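PDB 3B9O: alkane monooxygenase from Geobacillus thermodenitrificans, which belongs to the luciferase-like flavin monooxygenases, folds as a TIM barrel and holds flavin mononucleotide in a pocket of the barrel. Local coordinates for residues Lys3-Glu11 against Leu397-Val405; Ile281-His289 against Val387-Pro395. All blocks are in the same frame, centred on the assembly; numbering follows the deposited sequence.

Contact 1: Lys3-Glu11 against Leu397-Val405; sequences KKIHINAFE and LQKRGLYRV
Ile7 meets Tyr403 at the tightly packed end of this contact. The CD1 methyl of Ile7 comes to 3.4 Å from Tyr403 CE1, the two side chains crossing at about a right angle, and lies 3.9 Å from Leu397 CD2. Tyr403 points its CB away from residues 3-11, but with CG anti to the backbone N (chi1 -175°) its ring runs back beside the strand; the ring edge meets the Ile5 carbonyl, and its hydroxyl is hydrogen-bonded to the Gly49 carbonyl. One direct backbone bond joins the segments, from Ile5 N to Leu402 O (2.9 Å, nearly straight at 167°). Ile5 CD1 lies 4.2 Å from Leu402 CB, the side chains side by side. Less deeply buried, Arg404 turns its guanidinium edge to His6, NH2 3.8 Å from His6 ND1; Asp52 holds both, by a salt bridge to Arg404 and a hydrogen bond to His6. The solvent side is looser: Lys4 CE lies 3.7 Å from Gly401 O, and Lys4 NZ donates to a water that in turn donates to Gln398 O and Tyr403 O. Gly401, with positive phi, ends helix 384-399 in a Schellman motif, and the chain beyond runs alongside the residues leading into strand 6-12, the first of a TIM barrel.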
# COMPACT_ATOMS: atom_id res chain seq x y z
N LYS A 3 2.81 -19.38 9.48
CA LYS A 3 2.90 -20.32 8.30
C LYS A 3 1.98 -19.88 7.17
O LYS A 3 2.07 -20.36 6.03
CB LYS A 3 2.53 -21.76 8.71
CG LYS A 3 1.20 -21.85 9.48
CD LYS A 3 0.78 -23.27 9.79
CE LYS A 3 1.49 -23.78 11.05
NZ LYS A 3 0.71 -24.88 11.71
N LYS A 4 1.06 -18.96 7.50
CA LYS A 4 0.04 -18.58 6.56
C LYS A 4 0.39 -17.26 5.85
O LYS A 4 0.82 -16.28 6.49
CB LYS A 4 -1.36 -18.62 7.21
CG LYS A 4 -1.57 -19.95 8.03
CD LYS A 4 -2.94 -20.56 7.91
CE LYS A 4 -2.95 -21.97 8.58
NZ LYS A 4 -4.26 -22.73 8.33
N ILE A 5 0.22 -17.28 4.54
CA ILE A 5 0.58 -16.17 3.64
C ILE A 5 -0.47 -15.07 3.75
O ILE A 5 -1.67 -15.33 3.57
CB ILE A 5 0.69 -16.67 2.18
CG1 ILE A 5 1.73 -17.83 2.09
CG2 ILE A 5 1.00 -15.50 1.20
CD1 ILE A 5 1.76 -18.51 0.71
N HIS A 6 -0.02 -13.86 4.08
CA HIS A 6 -0.90 -12.69 4.07
C HIS A 6 -1.18 -12.23 2.62
O HIS A 6 -0.27 -12.10 1.81
CB HIS A 6 -0.33 -11.55 4.94
CG HIS A 6 -0.14 -11.91 6.38
ND1 HIS A 6 -1.15 -11.82 7.33
CD2 HIS A 6 0.97 -12.31 7.06
CE1 HIS A 6 -0.68 -12.20 8.50
NE2 HIS A 6 0.60 -12.50 8.37
N ILE A 7 -2.44 -11.99 2.27
CA ILE A 7 -2.74 -11.52 0.93
C ILE A 7 -3.57 -10.25 0.97
O ILE A 7 -4.65 -10.22 1.58
CB ILE A 7 -3.40 -12.62 0.07
CG1 ILE A 7 -2.39 -13.78 -0.19
CG2 ILE A 7 -3.85 -12.07 -1.29
CD1 ILE A 7 -3.00 -15.04 -0.65
N ASN A 8 -3.06 -9.22 0.30
CA ASN A 8 -3.78 -7.97 0.08
C ASN A 8 -4.21 -7.81 -1.38
O ASN A 8 -3.48 -8.22 -2.29
CB ASN A 8 -2.89 -6.77 0.41
CG ASN A 8 -2.42 -6.75 1.83
OD1 ASN A 8 -3.05 -7.33 2.73
ND2 ASN A 8 -1.31 -6.07 2.06
N ALA A 9 -5.35 -7.17 -1.58
CA ALA A 9 -5.87 -6.83 -2.90
C ALA A 9 -5.32 -5.47 -3.26
O ALA A 9 -5.53 -4.51 -2.53
CB ALA A 9 -7.37 -6.80 -2.84
N PHE A 10 -4.58 -5.39 -4.36
CA PHE A 10 -3.95 -4.13 -4.77
C PHE A 10 -4.90 -3.32 -5.66
O PHE A 10 -5.36 -3.78 -6.74
CB PHE A 10 -2.64 -4.39 -5.50
CG PHE A 10 -1.75 -3.20 -5.63
CD1 PHE A 10 -1.56 -2.33 -4.56
CD2 PHE A 10 -1.05 -2.97 -6.82
CE1 PHE A 10 -0.71 -1.23 -4.68
CE2 PHE A 10 -0.17 -1.88 -6.93
CZ PHE A 10 0.01 -1.03 -5.87
N GLU A 11 -5.16 -2.10 -5.23
CA GLU A 11 -6.21 -1.30 -5.89
C GLU A 11 -5.84 0.18 -5.90
O GLU A 11 -4.88 0.59 -5.26
CB GLU A 11 -7.54 -1.57 -5.13
CG GLU A 11 -8.84 -1.10 -5.72
CD GLU A 11 -9.05 -1.38 -7.23
OE1 GLU A 11 -8.47 -0.66 -8.04
OE2 GLU A 11 -9.83 -2.26 -7.59
N LEU A 397 -4.42 -23.02 -1.71
CA LEU A 397 -3.63 -22.51 -0.60
C LEU A 397 -4.15 -23.01 0.76
O LEU A 397 -3.36 -23.34 1.64
CB LEU A 397 -3.67 -20.97 -0.61
CG LEU A 397 -2.57 -20.11 -1.20
CD1 LEU A 397 -1.46 -20.82 -1.95
CD2 LEU A 397 -3.08 -18.79 -1.85
N GLN A 398 -5.47 -22.98 0.94
CA GLN A 398 -6.11 -23.40 2.21
C GLN A 398 -5.87 -24.89 2.55
O GLN A 398 -5.50 -25.23 3.68
CB GLN A 398 -7.62 -23.11 2.18
CG GLN A 398 -7.94 -21.61 2.28
CD GLN A 398 -9.41 -21.26 2.06
OE1 GLN A 398 -9.91 -20.28 2.66
NE2 GLN A 398 -10.10 -22.01 1.21
N LYS A 399 -6.06 -25.76 1.55
CA LYS A 399 -5.84 -27.21 1.70
C LYS A 399 -4.39 -27.51 2.12
O LYS A 399 -4.11 -28.44 2.87
CB LYS A 399 -6.25 -27.91 0.40
CG LYS A 399 -5.39 -29.08 -0.01
CD LYS A 399 -4.88 -28.95 -1.46
CE LYS A 399 -5.90 -29.45 -2.49
NZ LYS A 399 -5.23 -29.64 -3.83
N ARG A 400 -3.46 -26.68 1.66
CA ARG A 400 -2.05 -26.86 1.96
C ARG A 400 -1.56 -26.23 3.26
O ARG A 400 -0.35 -26.31 3.57
CB ARG A 400 -1.23 -26.23 0.85
CG ARG A 400 -1.27 -26.93 -0.43
CD ARG A 400 -0.13 -26.28 -1.15
NE ARG A 400 -0.29 -26.39 -2.56
CZ ARG A 400 0.61 -26.03 -3.45
NH1 ARG A 400 1.79 -25.53 -3.09
NH2 ARG A 400 0.29 -26.17 -4.70
N GLY A 401 -2.45 -25.59 4.00
CA GLY A 401 -2.07 -24.88 5.22
C GLY A 401 -1.36 -23.55 4.98
O GLY A 401 -0.70 -23.04 5.89
N LEU A 402 -1.51 -22.98 3.79
CA LEU A 402 -0.73 -21.78 3.39
C LEU A 402 -1.52 -20.46 3.46
O LEU A 402 -1.04 -19.39 3.07
CB LEU A 402 -0.21 -21.97 1.97
CG LEU A 402 0.91 -23.01 1.79
CD1 LEU A 402 1.00 -23.30 0.30
CD2 LEU A 402 2.24 -22.53 2.35
N TYR A 403 -2.78 -20.54 3.90
CA TYR A 403 -3.67 -19.39 3.82
C TYR A 403 -4.86 -19.66 4.71
O TYR A 403 -5.35 -20.76 4.74
CB TYR A 403 -4.18 -19.21 2.40
CG TYR A 403 -5.04 -17.98 2.11
CD1 TYR A 403 -4.49 -16.68 2.11
CD2 TYR A 403 -6.39 -18.12 1.74
CE1 TYR A 403 -5.28 -15.55 1.81
CE2 TYR A 403 -7.19 -17.00 1.42
CZ TYR A 403 -6.61 -15.72 1.42
OH TYR A 403 -7.37 -14.60 1.09
N ARG A 404 -5.33 -18.60 5.37
CA ARG A 404 -6.34 -18.75 6.42
C ARG A 404 -7.62 -19.34 5.87
O ARG A 404 -8.06 -18.97 4.79
CB ARG A 404 -6.61 -17.39 7.10
CG ARG A 404 -7.40 -16.35 6.24
CD ARG A 404 -7.82 -15.09 7.11
NE ARG A 404 -6.57 -14.55 7.62
CZ ARG A 404 -5.74 -13.79 6.90
NH1 ARG A 404 -6.08 -13.42 5.66
NH2 ARG A 404 -4.58 -13.41 7.42
N VAL A 405 -8.22 -20.25 6.61
CA VAL A 405 -9.53 -20.70 6.21
C VAL A 405 -10.62 -19.78 6.74
O VAL A 405 -11.71 -19.71 6.16
CB VAL A 405 -9.81 -22.22 6.43
CG1 VAL A 405 -8.51 -23.04 6.35
CG2 VAL A 405 -10.52 -22.46 7.65
O HOH W 1 -4.60 -23.18 5.47

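Contact 2: Ile281-His289 against Val387-Pro395; sequences ICVIVGKTH and VDFIELVVP
Val285 gives the largest share of the buried surface, pointing into a hollow formed by Asp388, Leu392 and Val393. Both its methyls lie near Val393 CG2, Val285 CG2 at 3.8 Å. Set between the backbone N and the carbonyl carbon (chi1 66°), Val285 CG1 also reaches Asp388, 3.7 Å from Asp388 CB. Leu392 reaches the residues just after the strand: its CD1 rests on Gly286 CA, where no side chain intervenes, and Leu392 CD2 touches Lys287 CG at 4.1 Å, the two side chains crossing at about a right angle. Deeper in, Val283 CG2 approaches Phe389 CD2 at 4.2 Å, while Val393 CB sits above one face of the Phe389 ring, offset toward its rim. Polar contact passes through a single water, which accepts from Val285 N at 2.8 Å and donates to Asp388 OD2 at 2.9 Å. The same carboxylate oxygen forms a salt bridge with Lys295 of helix 289-302, and that lysine also bonds Val285 O. The axes of strand 281-285 and helix 387-395 approach to 8.3 Å at 67°. Helix 384-399 lies against the barrel sheet, with Leu377 of strand 374-378 touching both Val283 and Phe389, and Pro356 of helix 356-370 meeting Val285 and Leu392.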
# COMPACT_ATOMS: atom_id res chain seq x y z
N ILE A 281 2.50 -9.50 -6.86
CA ILE A 281 2.34 -10.65 -7.74
C ILE A 281 1.12 -10.43 -8.62
O ILE A 281 0.11 -9.90 -8.17
CB ILE A 281 2.22 -12.02 -6.95
CG1 ILE A 281 2.19 -13.22 -7.93
CG2 ILE A 281 1.04 -12.00 -6.02
CD1 ILE A 281 2.48 -14.58 -7.31
N CYS A 282 1.24 -10.78 -9.89
CA CYS A 282 0.10 -10.84 -10.80
C CYS A 282 -0.19 -12.31 -11.07
O CYS A 282 0.73 -13.10 -11.30
CB CYS A 282 0.40 -10.12 -12.12
SG CYS A 282 1.18 -8.49 -12.02
N VAL A 283 -1.46 -12.70 -10.97
CA VAL A 283 -1.81 -14.10 -11.08
C VAL A 283 -2.81 -14.23 -12.23
O VAL A 283 -3.79 -13.49 -12.28
CB VAL A 283 -2.45 -14.66 -9.76
CG1 VAL A 283 -3.03 -16.03 -10.01
CG2 VAL A 283 -1.38 -14.68 -8.59
N ILE A 284 -2.53 -15.13 -13.16
CA ILE A 284 -3.49 -15.47 -14.20
C ILE A 284 -3.66 -16.98 -14.07
O ILE A 284 -2.72 -17.77 -14.36
CB ILE A 284 -3.00 -15.12 -15.62
CG1 ILE A 284 -2.78 -13.60 -15.79
CG2 ILE A 284 -4.00 -15.67 -16.68
CD1 ILE A 284 -1.88 -13.23 -17.03
N VAL A 285 -4.83 -17.39 -13.62
CA VAL A 285 -5.06 -18.78 -13.22
C VAL A 285 -6.23 -19.42 -14.01
O VAL A 285 -7.22 -18.74 -14.38
CB VAL A 285 -5.22 -18.91 -11.67
CG1 VAL A 285 -6.49 -18.21 -11.16
CG2 VAL A 285 -5.19 -20.39 -11.19
N GLY A 286 -6.09 -20.72 -14.29
CA GLY A 286 -7.17 -21.51 -14.90
C GLY A 286 -7.15 -22.93 -14.38
O GLY A 286 -6.20 -23.38 -13.75
N LYS A 287 -8.22 -23.67 -14.66
CA LYS A 287 -8.30 -25.07 -14.26
C LYS A 287 -7.25 -25.91 -14.98
O LYS A 287 -6.80 -26.95 -14.47
CB LYS A 287 -9.71 -25.59 -14.52
CG LYS A 287 -10.70 -24.77 -13.68
CD LYS A 287 -12.15 -24.96 -14.10
CE LYS A 287 -12.92 -25.55 -12.95
NZ LYS A 287 -12.36 -26.90 -12.65
N THR A 288 -6.86 -25.44 -16.15
CA THR A 288 -5.86 -26.13 -16.96
C THR A 288 -4.89 -25.09 -17.44
O THR A 288 -5.20 -23.90 -17.43
CB THR A 288 -6.50 -26.85 -18.18
OG1 THR A 288 -7.05 -25.87 -19.07
CG2 THR A 288 -7.58 -27.82 -17.72
N HIS A 289 -3.71 -25.52 -17.86
CA HIS A 289 -2.75 -24.57 -18.39
C HIS A 289 -3.33 -23.78 -19.57
O HIS A 289 -3.15 -22.56 -19.64
CB HIS A 289 -1.45 -25.27 -18.80
CG HIS A 289 -0.34 -24.33 -19.13
ND1 HIS A 289 0.33 -23.60 -18.16
CD2 HIS A 289 0.25 -24.01 -20.30
CE1 HIS A 289 1.26 -22.86 -18.74
NE2 HIS A 289 1.23 -23.09 -20.03
N VAL A 387 -11.59 -12.53 -8.58
CA VAL A 387 -12.56 -13.64 -8.62
C VAL A 387 -11.88 -15.00 -8.93
O VAL A 387 -12.10 -15.98 -8.23
CB VAL A 387 -13.69 -13.35 -9.68
CG1 VAL A 387 -14.55 -14.64 -9.94
CG2 VAL A 387 -14.59 -12.17 -9.21
N ASP A 388 -11.06 -15.04 -9.97
CA ASP A 388 -10.31 -16.27 -10.30
C ASP A 388 -9.38 -16.69 -9.16
O ASP A 388 -9.26 -17.87 -8.86
CB ASP A 388 -9.45 -16.05 -11.53
CG ASP A 388 -10.26 -15.95 -12.80
OD1 ASP A 388 -11.49 -16.18 -12.75
OD2 ASP A 388 -9.66 -15.56 -13.84
N PHE A 389 -8.72 -15.71 -8.53
CA PHE A 389 -7.83 -16.01 -7.41
C PHE A 389 -8.63 -16.66 -6.26
O PHE A 389 -8.22 -17.69 -5.70
CB PHE A 389 -7.12 -14.75 -6.89
CG PHE A 389 -6.07 -15.05 -5.83
CD1 PHE A 389 -6.41 -15.00 -4.47
CD2 PHE A 389 -4.76 -15.43 -6.20
CE1 PHE A 389 -5.45 -15.29 -3.47
CE2 PHE A 389 -3.78 -15.71 -5.21
CZ PHE A 389 -4.13 -15.66 -3.85
N ILE A 390 -9.75 -16.05 -5.91
CA ILE A 390 -10.62 -16.56 -4.87
C ILE A 390 -11.24 -17.93 -5.22
O ILE A 390 -11.27 -18.81 -4.36
CB ILE A 390 -11.70 -15.52 -4.47
CG1 ILE A 390 -11.00 -14.33 -3.79
CG2 ILE A 390 -12.75 -16.15 -3.50
CD1 ILE A 390 -11.83 -13.04 -3.58
N GLU A 391 -11.73 -18.10 -6.44
CA GLU A 391 -12.36 -19.38 -6.78
C GLU A 391 -11.37 -20.54 -6.91
O GLU A 391 -11.71 -21.64 -6.56
CB GLU A 391 -13.21 -19.27 -8.04
CG GLU A 391 -14.36 -18.26 -7.92
CD GLU A 391 -15.20 -18.13 -9.19
OE1 GLU A 391 -16.29 -17.55 -9.08
OE2 GLU A 391 -14.78 -18.60 -10.28
N LEU A 392 -10.19 -20.27 -7.46
CA LEU A 392 -9.21 -21.33 -7.83
C LEU A 392 -7.95 -21.41 -6.93
O LEU A 392 -7.56 -22.50 -6.49
CB LEU A 392 -8.80 -21.20 -9.30
CG LEU A 392 -9.92 -21.26 -10.36
CD1 LEU A 392 -9.37 -21.03 -11.77
CD2 LEU A 392 -10.65 -22.60 -10.26
N VAL A 393 -7.32 -20.29 -6.62
CA VAL A 393 -6.08 -20.36 -5.85
C VAL A 393 -6.32 -20.50 -4.35
O VAL A 393 -5.58 -21.21 -3.65
CB VAL A 393 -5.14 -19.18 -6.13
CG1 VAL A 393 -3.78 -19.37 -5.33
CG2 VAL A 393 -4.89 -19.06 -7.63
N VAL A 394 -7.30 -19.76 -3.84
CA VAL A 394 -7.55 -19.73 -2.39
C VAL A 394 -7.79 -21.16 -1.79
O VAL A 394 -7.18 -21.51 -0.79
CB VAL A 394 -8.66 -18.70 -1.99
CG1 VAL A 394 -9.30 -19.04 -0.62
CG2 VAL A 394 -8.08 -17.23 -2.03
N PRO A 395 -8.68 -21.98 -2.41
CA PRO A 395 -8.90 -23.34 -1.84
C PRO A 395 -7.62 -24.22 -1.87
O PRO A 395 -7.36 -25.00 -0.94
CB PRO A 395 -10.01 -23.95 -2.74
CG PRO A 395 -10.65 -22.77 -3.36
CD PRO A 395 -9.57 -21.72 -3.55
O HOH W 2 -6.82 -15.43 -13.44

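How the contacts relate
Both contacts are largely buried and use helix 384-399 against the same parallel barrel sheet. Contact 2 takes the body of the helix against strand 276-285, and contact 1 its C-terminal end and the following loop against strand 6-12. Strand 374-378 pairs with both strands. The contacts meet directly: Ile7 CD1 lies 3.4 Å from Phe389 CZ, and Tyr403 CE2 is 3.6 Å from Val394 CG2. Their chemistry differs: contact 1 has a direct backbone bond and the Arg404-His6-Asp52 charge cluster, whereas the polar link of contact 2 runs wholly through water, with Asp388 paired to Lys295. Along the chain, contact 2 is nested within the loop closed by contact 1.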